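Local coordinates for protein ribonucleoside-diphosphate reductase (Pseudomonas aeruginosa, PDB 5IM3) that probably catalyses the thioredoxin-dependent reduction of ribonucleoside diphosphates to the deoxyribonucleotides needed for DNA synthesis, and binds dATP as an allosteric enzyme, at residues E171-L176 with S220-R225; R225-T230 with F295-L300; F464-K469 with W548-S553; T483-P488 with G559-T564. All blocks are in the same frame, centred on the assembly; numbering follows the deposited sequence.

Contact 1. Residues E171-L176 with S220-R225; sequences EACEGL and SYVTAR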
loop_
_atom_site.group_PDB
_atom_site.type_symbol
_atom_site.label_atom_id
_atom_site.label_comp_id
_atom_site.label_asym_id
_atom_site.label_seq_id
_atom_site.Cartn_x
_atom_site.Cartn_y
_atom_site.Cartn_z
ATOM N N GLU A 171 -52.768 6.989 -35.192
ATOM C CA GLU A 171 -51.795 6.617 -36.210
ATOM C C GLU A 171 -50.415 6.375 -35.612
ATOM O O GLU A 171 -49.589 5.705 -36.240
ATOM C CB GLU A 171 -51.729 7.699 -37.292
ATOM C CG GLU A 171 -53.026 7.854 -38.091
ATOM C CD GLU A 171 -52.929 8.887 -39.204
ATOM O OE1 GLU A 171 -51.945 9.659 -39.227
ATOM O OE2 GLU A 171 -53.841 8.924 -40.059
ATOM N N ALA A 172 -50.149 6.895 -34.409
ATOM C CA ALA A 172 -48.869 6.661 -33.750
ATOM C C ALA A 172 -48.838 5.313 -33.037
ATOM O O ALA A 172 -47.821 4.611 -33.080
ATOM C CB ALA A 172 -48.574 7.786 -32.759
ATOM N N CYS A 173 -49.933 4.939 -32.371
ATOM C CA CYS A 173 -50.033 3.637 -31.719
ATOM C C CYS A 173 -50.348 2.515 -32.697
ATOM O O CYS A 173 -50.511 1.367 -32.269
ATOM C CB CYS A 173 -51.107 3.674 -30.627
ATOM S SG CYS A 173 -50.673 4.666 -29.181
ATOM N N GLU A 174 -50.435 2.820 -33.988
ATOM C CA GLU A 174 -50.813 1.830 -34.983
ATOM C C GLU A 174 -49.780 0.711 -35.061
ATOM O O GLU A 174 -48.574 0.964 -35.137
ATOM C CB GLU A 174 -50.966 2.512 -36.341
ATOM C CG GLU A 174 -51.384 1.594 -37.471
ATOM C CD GLU A 174 -51.532 2.338 -38.782
ATOM O OE1 GLU A 174 -51.177 3.535 -38.824
ATOM O OE2 GLU A 174 -52.002 1.729 -39.767
ATOM N N GLY A 175 -50.260 -0.529 -35.039
ATOM C CA GLY A 175 -49.405 -1.679 -35.250
ATOM C C GLY A 175 -48.480 -2.022 -34.107
ATOM O O GLY A 175 -47.548 -2.807 -34.305
ATOM N N LEU A 176 -48.701 -1.467 -32.918
ATOM C CA LEU A 176 -47.844 -1.709 -31.767
ATOM C C LEU A 176 -48.656 -2.324 -30.638
ATOM O O LEU A 176 -49.827 -1.983 -30.445
ATOM C CB LEU A 176 -47.178 -0.410 -31.292
ATOM C CG LEU A 176 -46.253 0.254 -32.312
ATOM C CD1 LEU A 176 -45.735 1.584 -31.785
ATOM C CD2 LEU A 176 -45.095 -0.666 -32.674
ATOM N N SER A 220 -41.278 3.826 -27.545
ATOM C CA SER A 220 -40.228 4.537 -28.264
ATOM C C SER A 220 -40.655 4.828 -29.696
ATOM O O SER A 220 -40.452 5.940 -30.200
ATOM C CB SER A 220 -38.931 3.726 -28.241
ATOM O OG SER A 220 -37.933 4.337 -29.045
ATOM N N TYR A 221 -41.255 3.843 -30.368
ATOM C CA TYR A 221 -41.799 4.089 -31.699
ATOM C C TYR A 221 -42.911 5.126 -31.644
ATOM O O TYR A 221 -42.988 6.014 -32.500
ATOM C CB TYR A 221 -42.316 2.788 -32.311
ATOM C CG TYR A 221 -41.289 1.681 -32.393
ATOM C CD1 TYR A 221 -40.264 1.725 -33.329
ATOM C CD2 TYR A 221 -41.355 0.585 -31.544
ATOM C CE1 TYR A 221 -39.326 0.712 -33.410
ATOM C CE2 TYR A 221 -40.423 -0.432 -31.617
ATOM C CZ TYR A 221 -39.412 -0.364 -32.551
ATOM O OH TYR A 221 -38.485 -1.377 -32.625
ATOM N N VAL A 222 -43.784 5.030 -30.636
ATOM C CA VAL A 222 -44.864 6.001 -30.486
ATOM C C VAL A 222 -44.295 7.394 -30.267
ATOM O O VAL A 222 -44.803 8.383 -30.809
ATOM C CB VAL A 222 -45.797 5.591 -29.331
ATOM C CG1 VAL A 222 -46.936 6.594 -29.180
ATOM C CG2 VAL A 222 -46.340 4.182 -29.546
ATOM N N THR A 223 -43.242 7.496 -29.457
ATOM C CA THR A 223 -42.635 8.795 -29.190
ATOM C C THR A 223 -42.083 9.415 -30.468
ATOM O O THR A 223 -42.260 10.614 -30.711
ATOM C CB THR A 223 -41.530 8.648 -28.144
ATOM O OG1 THR A 223 -42.039 7.948 -27.001
ATOM C CG2 THR A 223 -41.021 10.009 -27.707
ATOM N N ALA A 224 -41.419 8.610 -31.300
ATOM C CA ALA A 224 -40.869 9.126 -32.551
ATOM C C ALA A 224 -41.975 9.564 -33.502
ATOM O O ALA A 224 -41.861 10.605 -34.160
ATOM C CB ALA A 224 -39.988 8.067 -33.212
ATOM N N ARG A 225 -43.055 8.784 -33.589
ATOM C CA ARG A 225 -44.132 9.118 -34.512
ATOM C C ARG A 225 -44.835 10.408 -34.109
ATOM O O ARG A 225 -45.298 11.156 -34.978
ATOM C CB ARG A 225 -45.123 7.959 -34.593
ATOM C CG ARG A 225 -44.507 6.697 -35.166
ATOM C CD ARG A 225 -45.442 5.513 -35.058
ATOM N NE ARG A 225 -44.756 4.258 -35.342
ATOM C CZ ARG A 225 -45.346 3.067 -35.358
ATOM N NH1 ARG A 225 -46.646 2.956 -35.108
ATOM N NH2 ARG A 225 -44.632 1.984 -35.625
#
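The NH1 nitrogen of Arg225 is gripped by two backbone carbonyls, one at the end of helix 162-173 and one in the turn that follows. The bond from Arg225 NH1 to Glu174 O, 2.8 Å long, is fairly straight, and donor and acceptor each lie in the plane of the other's group. The second, from Arg225 NH1 to Ala172 O at 2.9 Å, is more bent, with an N-H...O angle of 131° and the donor standing above the carbonyl plane. The arginine chain, extended from CG to NE, carries the guanidinium from helix 219-239 across to these oxygens. NH2 of the same group bonds to Gln293 O, so its two terminal nitrogens serve different backbone regions. The setting is the second ATP-cone sequence region, where a type II turn from Cys173 to Leu176 follows helix 162-173; Gly175 occupies the positive-phi corner of that turn. Leu176 meets Arg225 tip to tip, its CD1 lying over one guanidinium face toward the rim. The same methyl presses on the neighbouring helix: Leu176 CD1 is 3.5 Å from Val222 CG2, closer than two methyls normally pack, and 3.7 Å from Tyr221 CB. The methyl of Ala172 packs against helix 219-239, with Ala172 CB 3.9 Å from Arg225 CB and 4.1 Å from Val222 CG1.

Contact 2. Residues R225-T230 with F295-L300; sequences RLLMDT and FTYLGL
Aliphatic contacts come first, and they centre on Leu300, whose side chain receives the end of Met228. The methionine starts with CG anti to the backbone N (chi1 -163°) and then bends at both chi2 and chi3, which curls its methyl back toward helix 297-307. Met228 CE rests 3.7 Å from Leu300 CD2 and 3.9 Å from Leu300 CD1, while the sulfur, Met228 SD, is 4.1 Å from Leu300 CD2. Leu227 adds one methyl to this cluster, with its CD2 4.2 Å from Leu300 CD2.

Two rings also take part. Leu227 CD2 touches Tyr297 CE1 at 3.9 Å, the two side chains crossing at about a right angle, and Met228 CE approaches Phe295 CD2 at 4.2 Å. Within its own segment, Leu300 CD1 lies over the centre of the Phe295 ring, and Phe351 packs edge-to-face with that ring.

Polar bonds lie at the start of helix 297-307: Thr296, its N-cap, accepts a capping bond from Gly299 N to its OG1 at 3.1 Å, and Ser220 OG, from the earlier part of helix 219-239, bonds to Tyr297 N.

Helix 219-239, which begins within the second ATP-cone sequence region, is thereby joined to the first helix of the all-alpha domain region. Because the meeting side chains are all apolar where they touch, the junction implies adhesion by shape and burial, without directional bonds between the two segments.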
loop_
_atom_site.group_PDB
_atom_site.type_symbol
_atom_site.label_atom_id
_atom_site.label_comp_id
_atom_site.label_asym_id
_atom_site.label_seq_id
_atom_site.Cartn_x
_atom_site.Cartn_y
_atom_site.Cartn_z
ATOM N N ARG A 225 -43.055 8.784 -33.589
ATOM C CA ARG A 225 -44.132 9.118 -34.512
ATOM C C ARG A 225 -44.835 10.408 -34.109
ATOM O O ARG A 225 -45.298 11.156 -34.978
ATOM C CB ARG A 225 -45.123 7.959 -34.593
ATOM C CG ARG A 225 -44.507 6.697 -35.166
ATOM C CD ARG A 225 -45.442 5.513 -35.058
ATOM N NE ARG A 225 -44.756 4.258 -35.342
ATOM C CZ ARG A 225 -45.346 3.067 -35.358
ATOM N NH1 ARG A 225 -46.646 2.956 -35.108
ATOM N NH2 ARG A 225 -44.632 1.984 -35.625
ATOM N N LEU A 226 -44.913 10.692 -32.808
ATOM C CA LEU A 226 -45.499 11.950 -32.361
ATOM C C LEU A 226 -44.594 13.130 -32.696
ATOM O O LEU A 226 -45.068 14.165 -33.181
ATOM C CB LEU A 226 -45.781 11.889 -30.859
ATOM C CG LEU A 226 -46.820 10.847 -30.430
ATOM C CD1 LEU A 226 -46.864 10.710 -28.914
ATOM C CD2 LEU A 226 -48.195 11.201 -30.977
ATOM N N LEU A 227 -43.289 12.994 -32.447
ATOM C CA LEU A 227 -42.348 14.056 -32.789
ATOM C C LEU A 227 -42.373 14.368 -34.279
ATOM O O LEU A 227 -42.127 15.512 -34.679
ATOM C CB LEU A 227 -40.935 13.658 -32.357
ATOM C CG LEU A 227 -39.802 14.614 -32.742
ATOM C CD1 LEU A 227 -40.031 15.998 -32.145
ATOM C CD2 LEU A 227 -38.456 14.049 -32.298
ATOM N N MET A 228 -42.661 13.367 -35.113
ATOM C CA MET A 228 -42.692 13.579 -36.556
ATOM C C MET A 228 -43.690 14.660 -36.948
ATOM O O MET A 228 -43.530 15.302 -37.993
ATOM C CB MET A 228 -43.036 12.266 -37.256
ATOM C CG MET A 228 -42.715 12.243 -38.739
ATOM S SD MET A 228 -40.965 11.959 -39.060
ATOM C CE MET A 228 -40.802 10.273 -38.463
ATOM N N ASP A 229 -44.725 14.874 -36.132
ATOM C CA ASP A 229 -45.729 15.880 -36.461
ATOM C C ASP A 229 -45.113 17.274 -36.508
ATOM O O ASP A 229 -45.475 18.091 -37.361
ATOM C CB ASP A 229 -46.871 15.828 -35.446
ATOM C CG ASP A 229 -48.176 16.359 -36.007
ATOM O OD1 ASP A 229 -48.520 16.007 -37.156
ATOM O OD2 ASP A 229 -48.859 17.127 -35.299
ATOM N N THR A 230 -44.179 17.563 -35.597
ATOM C CA THR A 230 -43.485 18.847 -35.632
ATOM C C THR A 230 -42.598 18.955 -36.863
ATOM O O THR A 230 -42.504 20.025 -37.477
ATOM C CB THR A 230 -42.645 19.034 -34.365
ATOM O OG1 THR A 230 -43.468 18.860 -33.209
ATOM C CG2 THR A 230 -42.021 20.426 -34.333
ATOM N N PHE A 295 -39.091 4.258 -37.072
ATOM C CA PHE A 295 -38.085 4.986 -36.312
ATOM C C PHE A 295 -38.280 4.827 -34.811
ATOM O O PHE A 295 -39.394 4.974 -34.295
ATOM C CB PHE A 295 -38.117 6.470 -36.672
ATOM C CG PHE A 295 -37.390 6.800 -37.938
ATOM C CD1 PHE A 295 -36.009 6.732 -37.994
ATOM C CD2 PHE A 295 -38.084 7.192 -39.069
ATOM C CE1 PHE A 295 -35.334 7.038 -39.155
ATOM C CE2 PHE A 295 -37.415 7.500 -40.234
ATOM C CZ PHE A 295 -36.039 7.422 -40.278
ATOM N N THR A 296 -37.187 4.531 -34.117
ATOM C CA THR A 296 -37.112 4.727 -32.682
ATOM C C THR A 296 -36.903 6.208 -32.381
ATOM O O THR A 296 -36.490 6.991 -33.243
ATOM C CB THR A 296 -35.967 3.910 -32.082
ATOM O OG1 THR A 296 -34.718 4.383 -32.607
ATOM C CG2 THR A 296 -36.125 2.436 -32.420
ATOM N N TYR A 297 -37.199 6.591 -31.139
ATOM C CA TYR A 297 -37.036 7.986 -30.743
ATOM C C TYR A 297 -35.585 8.428 -30.884
ATOM O O TYR A 297 -35.306 9.538 -31.355
ATOM C CB TYR A 297 -37.527 8.177 -29.309
ATOM C CG TYR A 297 -37.471 9.604 -28.818
ATOM C CD1 TYR A 297 -38.067 10.630 -29.540
ATOM C CD2 TYR A 297 -36.842 9.921 -27.621
ATOM C CE1 TYR A 297 -38.025 11.937 -29.091
ATOM C CE2 TYR A 297 -36.797 11.225 -27.163
ATOM C CZ TYR A 297 -37.391 12.228 -27.902
ATOM O OH TYR A 297 -37.350 13.527 -27.453
ATOM N N LEU A 298 -34.644 7.565 -30.498
ATOM C CA LEU A 298 -33.234 7.918 -30.599
ATOM C C LEU A 298 -32.794 8.016 -32.053
ATOM O O LEU A 298 -31.997 8.892 -32.408
ATOM C CB LEU A 298 -32.388 6.893 -29.849
ATOM C CG LEU A 298 -30.874 7.109 -29.901
ATOM C CD1 LEU A 298 -30.498 8.449 -29.286
ATOM C CD2 LEU A 298 -30.146 5.974 -29.198
ATOM N N GLY A 299 -33.300 7.128 -32.909
ATOM C CA GLY A 299 -32.903 7.160 -34.307
ATOM C C GLY A 299 -33.348 8.428 -35.012
ATOM O O GLY A 299 -32.586 9.022 -35.781
ATOM N N LEU A 300 -34.580 8.866 -34.753
ATOM C CA LEU A 300 -35.086 10.072 -35.399
ATOM C C LEU A 300 -34.403 11.318 -34.850
ATOM O O LEU A 300 -34.032 12.215 -35.616
ATOM C CB LEU A 300 -36.602 10.168 -35.216
ATOM C CG LEU A 300 -37.302 11.308 -35.966
ATOM C CD1 LEU A 300 -37.142 11.134 -37.462
ATOM C CD2 LEU A 300 -38.785 11.386 -35.592
#

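Contact 3. Residues F464-K469 with W548-S553; sequences FLELRK and WRKMLS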
loop_
_atom_site.group_PDB
_atom_site.type_symbol
_atom_site.label_atom_id
_atom_site.label_comp_id
_atom_site.label_asym_id
_atom_site.label_seq_id
_atom_site.Cartn_x
_atom_site.Cartn_y
_atom_site.Cartn_z
ATOM N N PHE A 464 7.559 5.166 -27.177
ATOM C CA PHE A 464 6.256 5.138 -27.842
ATOM C C PHE A 464 5.172 4.585 -26.925
ATOM O O PHE A 464 4.056 5.111 -26.884
ATOM C CB PHE A 464 6.359 4.297 -29.118
ATOM C CG PHE A 464 5.134 4.329 -29.995
ATOM C CD1 PHE A 464 4.897 5.398 -30.843
ATOM C CD2 PHE A 464 4.246 3.261 -30.010
ATOM C CE1 PHE A 464 3.784 5.418 -31.671
ATOM C CE2 PHE A 464 3.131 3.275 -30.834
ATOM C CZ PHE A 464 2.902 4.356 -31.666
ATOM N N LEU A 465 5.483 3.520 -26.180
ATOM C CA LEU A 465 4.481 2.884 -25.334
ATOM C C LEU A 465 3.960 3.813 -24.248
ATOM O O LEU A 465 2.869 3.574 -23.721
ATOM C CB LEU A 465 5.055 1.620 -24.683
ATOM C CG LEU A 465 5.641 0.558 -25.613
ATOM C CD1 LEU A 465 6.143 -0.624 -24.802
ATOM C CD2 LEU A 465 4.631 0.096 -26.636
ATOM N N GLU A 466 4.703 4.863 -23.903
ATOM C CA GLU A 466 4.366 5.704 -22.762
ATOM C C GLU A 466 3.751 7.034 -23.167
ATOM O O GLU A 466 3.505 7.879 -22.300
ATOM C CB GLU A 466 5.606 5.958 -21.905
ATOM C CG GLU A 466 6.302 4.699 -21.434
ATOM C CD GLU A 466 7.191 4.951 -20.231
ATOM O OE1 GLU A 466 7.596 3.970 -19.572
ATOM O OE2 GLU A 466 7.473 6.133 -19.936
ATOM N N LEU A 467 3.485 7.235 -24.458
ATOM C CA LEU A 467 3.022 8.534 -24.934
ATOM C C LEU A 467 1.705 8.972 -24.304
ATOM O O LEU A 467 1.412 10.171 -24.303
ATOM C CB LEU A 467 2.878 8.505 -26.457
ATOM C CG LEU A 467 4.178 8.529 -27.267
ATOM C CD1 LEU A 467 3.899 8.284 -28.744
ATOM C CD2 LEU A 467 4.900 9.857 -27.078
ATOM N N ARG A 468 0.905 8.048 -23.768
ATOM C CA ARG A 468 -0.412 8.391 -23.240
ATOM C C ARG A 468 -0.489 8.310 -21.716
ATOM O O ARG A 468 -1.590 8.298 -21.158
ATOM C CB ARG A 468 -1.478 7.500 -23.876
ATOM C CG ARG A 468 -1.637 7.707 -25.385
ATOM C CD ARG A 468 -2.188 9.090 -25.718
ATOM N NE ARG A 468 -3.510 9.301 -25.134
ATOM C CZ ARG A 468 -4.662 9.153 -25.782
ATOM N NH1 ARG A 468 -4.681 8.802 -27.064
ATOM N NH2 ARG A 468 -5.806 9.367 -25.147
ATOM N N LYS A 469 0.652 8.271 -21.029
ATOM C CA LYS A 469 0.641 8.364 -19.575
ATOM C C LYS A 469 0.110 9.724 -19.140
ATOM O O LYS A 469 0.351 10.742 -19.793
ATOM C CB LYS A 469 2.046 8.149 -19.009
ATOM C CG LYS A 469 2.476 6.692 -18.897
ATOM C CD LYS A 469 3.731 6.563 -18.037
ATOM C CE LYS A 469 3.998 5.116 -17.652
ATOM N NZ LYS A 469 5.163 4.957 -16.725
ATOM N N TRP A 548 6.847 -7.193 -23.941
ATOM C CA TRP A 548 5.447 -7.601 -23.988
ATOM C C TRP A 548 4.710 -7.167 -22.725
ATOM O O TRP A 548 3.612 -6.601 -22.795
ATOM C CB TRP A 548 5.382 -9.117 -24.179
ATOM C CG TRP A 548 4.015 -9.731 -24.143
ATOM C CD1 TRP A 548 3.541 -10.612 -23.214
ATOM C CD2 TRP A 548 2.957 -9.538 -25.088
ATOM N NE1 TRP A 548 2.251 -10.973 -23.518
ATOM C CE2 TRP A 548 1.868 -10.327 -24.664
ATOM C CE3 TRP A 548 2.821 -8.771 -26.249
ATOM C CZ2 TRP A 548 0.660 -10.370 -25.359
ATOM C CZ3 TRP A 548 1.617 -8.816 -26.936
ATOM C CH2 TRP A 548 0.556 -9.609 -26.488
ATOM N N ARG A 549 5.314 -7.405 -21.556
ATOM C CA ARG A 549 4.699 -6.989 -20.298
ATOM C C ARG A 549 4.500 -5.478 -20.254
ATOM O O ARG A 549 3.458 -4.995 -19.796
ATOM C CB ARG A 549 5.561 -7.453 -19.119
ATOM C CG ARG A 549 5.102 -6.939 -17.759
ATOM C CD ARG A 549 5.982 -7.457 -16.623
ATOM N NE ARG A 549 5.787 -8.884 -16.372
ATOM C CZ ARG A 549 6.243 -9.528 -15.299
ATOM N NH1 ARG A 549 6.922 -8.875 -14.363
ATOM N NH2 ARG A 549 6.015 -10.829 -15.154
ATOM N N LYS A 550 5.492 -4.716 -20.719
ATOM C CA LYS A 550 5.355 -3.263 -20.757
ATOM C C LYS A 550 4.226 -2.847 -21.691
ATOM O O LYS A 550 3.465 -1.920 -21.386
ATOM C CB LYS A 550 6.677 -2.630 -21.191
ATOM C CG LYS A 550 6.676 -1.109 -21.218
ATOM C CD LYS A 550 6.555 -0.530 -19.818
ATOM C CE LYS A 550 6.763 0.972 -19.821
ATOM N NZ LYS A 550 6.612 1.555 -18.460
ATOM N N MET A 551 4.099 -3.525 -22.833
ATOM C CA MET A 551 3.028 -3.206 -23.770
ATOM C C MET A 551 1.659 -3.431 -23.138
ATOM O O MET A 551 0.750 -2.610 -23.302
ATOM C CB MET A 551 3.185 -4.045 -25.041
ATOM C CG MET A 551 4.457 -3.741 -25.827
ATOM S SD MET A 551 4.964 -5.073 -26.934
ATOM C CE MET A 551 3.584 -5.116 -28.084
ATOM N N LEU A 552 1.492 -4.532 -22.400
ATOM C CA LEU A 552 0.187 -4.816 -21.808
ATOM C C LEU A 552 -0.107 -3.905 -20.623
ATOM O O LEU A 552 -1.265 -3.527 -20.412
ATOM C CB LEU A 552 0.103 -6.283 -21.388
ATOM C CG LEU A 552 0.282 -7.297 -22.522
ATOM C CD1 LEU A 552 0.147 -8.715 -21.983
ATOM C CD2 LEU A 552 -0.708 -7.054 -23.662
ATOM N N SER A 553 0.914 -3.524 -19.856
ATOM C CA SER A 553 0.678 -2.639 -18.720
ATOM C C SER A 553 0.296 -1.238 -19.181
ATOM O O SER A 553 -0.533 -0.577 -18.545
ATOM C CB SER A 553 1.912 -2.595 -17.816
ATOM O OG SER A 553 3.005 -1.990 -18.475
#
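Two lysine ammonium groups lie close together, Lys469 NZ 4.1 Å from Lys550 NZ, with Glu466 OE1 as the oxygen both approach in a small salt-bridge network. Lys550 NZ donates to Glu466 OE1 at 2.8 Å, meeting the oxygen on its anti side and 28° out of the carboxylate plane. The bridge from Lys469 NZ to the same oxygen is long, 3.9 Å, so the carboxylate probably offsets the like charges unevenly. Lys550 reaches it after a bend at chi2 (67°), its chain crossing that of Glu466 at about a right angle. The rest of the contact is apolar. Leu465 CD1 packs 3.7 Å from Lys550 CG and also 3.7 Å from Met551 CG, so one methyl bridges the lysine stem and the methionine. Leu465 also touches Asn485 and Pro561, and Met551 touches Ile487. The end of helix 461-465, with the turn after it, and helix 544-558 both pack on strand 482-487, as expected for the helical layer outside the ten-stranded alpha-beta barrel of ribonucleotide reductases.

Contact 4. Residues T483-P488 with G559-T564; sequences TANWIP and GHPWLT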
loop_
_atom_site.group_PDB
_atom_site.type_symbol
_atom_site.label_atom_id
_atom_site.label_comp_id
_atom_site.label_asym_id
_atom_site.label_seq_id
_atom_site.Cartn_x
_atom_site.Cartn_y
_atom_site.Cartn_z
ATOM N N THR A 483 -2.253 5.743 -30.496
ATOM C CA THR A 483 -1.068 4.964 -30.809
ATOM C C THR A 483 -1.463 3.503 -30.953
ATOM O O THR A 483 -2.421 3.042 -30.323
ATOM C CB THR A 483 0.007 5.096 -29.713
ATOM O OG1 THR A 483 -0.553 4.707 -28.459
ATOM C CG2 THR A 483 0.519 6.529 -29.605
ATOM N N ALA A 484 -0.717 2.773 -31.784
ATOM C CA ALA A 484 -0.947 1.344 -31.942
ATOM C C ALA A 484 0.368 0.641 -32.242
ATOM O O ALA A 484 1.220 1.182 -32.947
ATOM C CB ALA A 484 -1.958 1.052 -33.054
ATOM N N ASN A 485 0.517 -0.568 -31.703
ATOM C CA ASN A 485 1.656 -1.417 -32.019
ATOM C C ASN A 485 1.435 -2.144 -33.341
ATOM O O ASN A 485 0.357 -2.689 -33.596
ATOM C CB ASN A 485 1.885 -2.446 -30.910
ATOM C CG ASN A 485 2.403 -1.825 -29.627
ATOM O OD1 ASN A 485 1.731 -1.853 -28.592
ATOM N ND2 ASN A 485 3.613 -1.280 -29.680
ATOM N N TRP A 486 2.472 -2.157 -34.174
ATOM C CA TRP A 486 2.506 -2.912 -35.428
ATOM C C TRP A 486 3.441 -4.101 -35.186
ATOM O O TRP A 486 4.657 -3.994 -35.337
ATOM C CB TRP A 486 2.970 -2.007 -36.570
ATOM C CG TRP A 486 2.778 -2.549 -37.955
ATOM C CD1 TRP A 486 3.749 -2.759 -38.891
ATOM C CD2 TRP A 486 1.540 -2.927 -38.570
ATOM N NE1 TRP A 486 3.193 -3.248 -40.049
ATOM C CE2 TRP A 486 1.838 -3.360 -39.878
ATOM C CE3 TRP A 486 0.211 -2.942 -38.142
ATOM C CZ2 TRP A 486 0.855 -3.807 -40.762
ATOM C CZ3 TRP A 486 -0.767 -3.389 -39.022
ATOM C CH2 TRP A 486 -0.438 -3.817 -40.314
ATOM N N ILE A 487 2.867 -5.234 -34.798
ATOM C CA ILE A 487 3.611 -6.314 -34.154
ATOM C C ILE A 487 3.913 -7.394 -35.189
ATOM O O ILE A 487 2.971 -7.971 -35.752
ATOM C CB ILE A 487 2.836 -6.905 -32.968
ATOM C CG1 ILE A 487 2.410 -5.796 -32.003
ATOM C CG2 ILE A 487 3.700 -7.938 -32.242
ATOM C CD1 ILE A 487 1.437 -6.259 -30.938
ATOM N N PRO A 488 5.181 -7.711 -35.451
ATOM C CA PRO A 488 5.485 -8.865 -36.305
ATOM C C PRO A 488 5.269 -10.175 -35.565
ATOM O O PRO A 488 5.401 -10.256 -34.342
ATOM C CB PRO A 488 6.966 -8.671 -36.660
ATOM C CG PRO A 488 7.321 -7.280 -36.213
ATOM C CD PRO A 488 6.395 -6.957 -35.097
ATOM N N GLY A 559 -4.681 2.707 -21.921
ATOM C CA GLY A 559 -5.496 2.358 -23.067
ATOM C C GLY A 559 -4.748 2.292 -24.380
ATOM O O GLY A 559 -5.367 2.014 -25.417
ATOM N N HIS A 560 -3.440 2.532 -24.371
ATOM C CA HIS A 560 -2.656 2.633 -25.592
ATOM C C HIS A 560 -1.244 2.155 -25.293
ATOM O O HIS A 560 -0.814 2.170 -24.135
ATOM C CB HIS A 560 -2.633 4.074 -26.118
ATOM C CG HIS A 560 -3.992 4.634 -26.400
ATOM N ND1 HIS A 560 -4.754 5.259 -25.435
ATOM C CD2 HIS A 560 -4.728 4.658 -27.536
ATOM C CE1 HIS A 560 -5.900 5.644 -25.967
ATOM N NE2 HIS A 560 -5.909 5.291 -27.240
ATOM N N PRO A 561 -0.493 1.719 -26.321
ATOM C CA PRO A 561 -0.939 1.557 -27.711
ATOM C C PRO A 561 -1.762 0.295 -27.923
ATOM O O PRO A 561 -1.588 -0.684 -27.193
ATOM C CB PRO A 561 0.378 1.477 -28.505
ATOM C CG PRO A 561 1.444 1.942 -27.567
ATOM C CD PRO A 561 0.966 1.569 -26.204
ATOM N N TRP A 562 -2.649 0.317 -28.914
ATOM C CA TRP A 562 -3.402 -0.875 -29.265
ATOM C C TRP A 562 -2.466 -1.924 -29.865
ATOM O O TRP A 562 -1.319 -1.644 -30.223
ATOM C CB TRP A 562 -4.524 -0.527 -30.243
ATOM C CG TRP A 562 -5.468 0.503 -29.704
ATOM C CD1 TRP A 562 -5.930 0.600 -28.426
ATOM C CD2 TRP A 562 -6.050 1.595 -30.425
ATOM N NE1 TRP A 562 -6.774 1.675 -28.307
ATOM C CE2 TRP A 562 -6.861 2.306 -29.520
ATOM C CE3 TRP A 562 -5.965 2.041 -31.750
ATOM C CZ2 TRP A 562 -7.585 3.437 -29.895
ATOM C CZ3 TRP A 562 -6.683 3.165 -32.120
ATOM C CH2 TRP A 562 -7.481 3.849 -31.198
ATOM N N LEU A 563 -2.973 -3.149 -29.973
ATOM C CA LEU A 563 -2.207 -4.287 -30.469
ATOM C C LEU A 563 -2.770 -4.717 -31.819
ATOM O O LEU A 563 -3.925 -5.148 -31.903
ATOM C CB LEU A 563 -2.255 -5.447 -29.475
ATOM C CG LEU A 563 -1.289 -5.425 -28.285
ATOM C CD1 LEU A 563 -1.373 -4.137 -27.486
ATOM C CD2 LEU A 563 -1.560 -6.618 -27.375
ATOM N N THR A 564 -1.956 -4.598 -32.867
ATOM C CA THR A 564 -2.311 -5.059 -34.203
ATOM C C THR A 564 -1.154 -5.875 -34.759
ATOM O O THR A 564 0.005 -5.655 -34.397
ATOM C CB THR A 564 -2.637 -3.887 -35.149
ATOM O OG1 THR A 564 -1.449 -3.134 -35.409
ATOM C CG2 THR A 564 -3.698 -2.970 -34.537
#
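Thr564 carries OG1 between its backbone N and carbonyl carbon (chi1 68°), which turns the hydroxyl onto Asn485 O, and Trp486, which projects to the same face of the sheet as Thr564, sets CG anti to its own N (chi1 -167°), beside its carbonyl carbon. Thr564 OG1 donates to Asn485 O at 2.6 Å and meets the rim of the indole near the ring plane, with Trp486 CE3 3.2 Å away. Asn485 O also accepts from Thr564 N at 3.1 Å, so one residue supplies both donors to this buried carbonyl. Strands 482-487 and 562-565 run parallel, neighbours in the curved sheet of the ten-stranded alpha-beta barrel, and their short segments are turned 28° from each other. The pairing continues from Asn485 N to Trp562 O at 2.6 Å, nearly straight, and from Ile487 N to Thr564 O. Trp562 N closes the other end on Thr483 O. Ahead of the strand, the cis peptide between His560 and Pro561 leads the chain past Thr483, whose OG1 is 3.2 Å from His560 CB and 3.4 Å from Pro561 CB. On the face that bears Asn485 and Leu563, Ile487 CD1 packs 3.9 Å from Leu563 CG, and Ile461 of helix 461-465 touches Asn485. The other face carries Ala484 CB against Trp562 CB. Trp562 also makes edge-to-face contacts with Tyr904 and Tyr905.

The four contacts form two pairs on opposite sides of the chain's centre. Contacts 1 and 2, with centres 9 Å apart, share helix 219-239 and Arg225; the first is partly buried and adds a polar grip on backbone oxygens, whereas the second is buried and apolar. Contacts 3 and 4, also 9 Å apart between centres, interlock along the chain: helix 461-465 precedes strand 482-487, and helix 544-558 precedes strand 562-565. Here the buried strand pair relies mainly on backbone bonds, while the partly buried contact of helix end, turn and helix outside it combines apolar packing with charges. About 23 Å separates the nearest atoms of contacts 2 and 4.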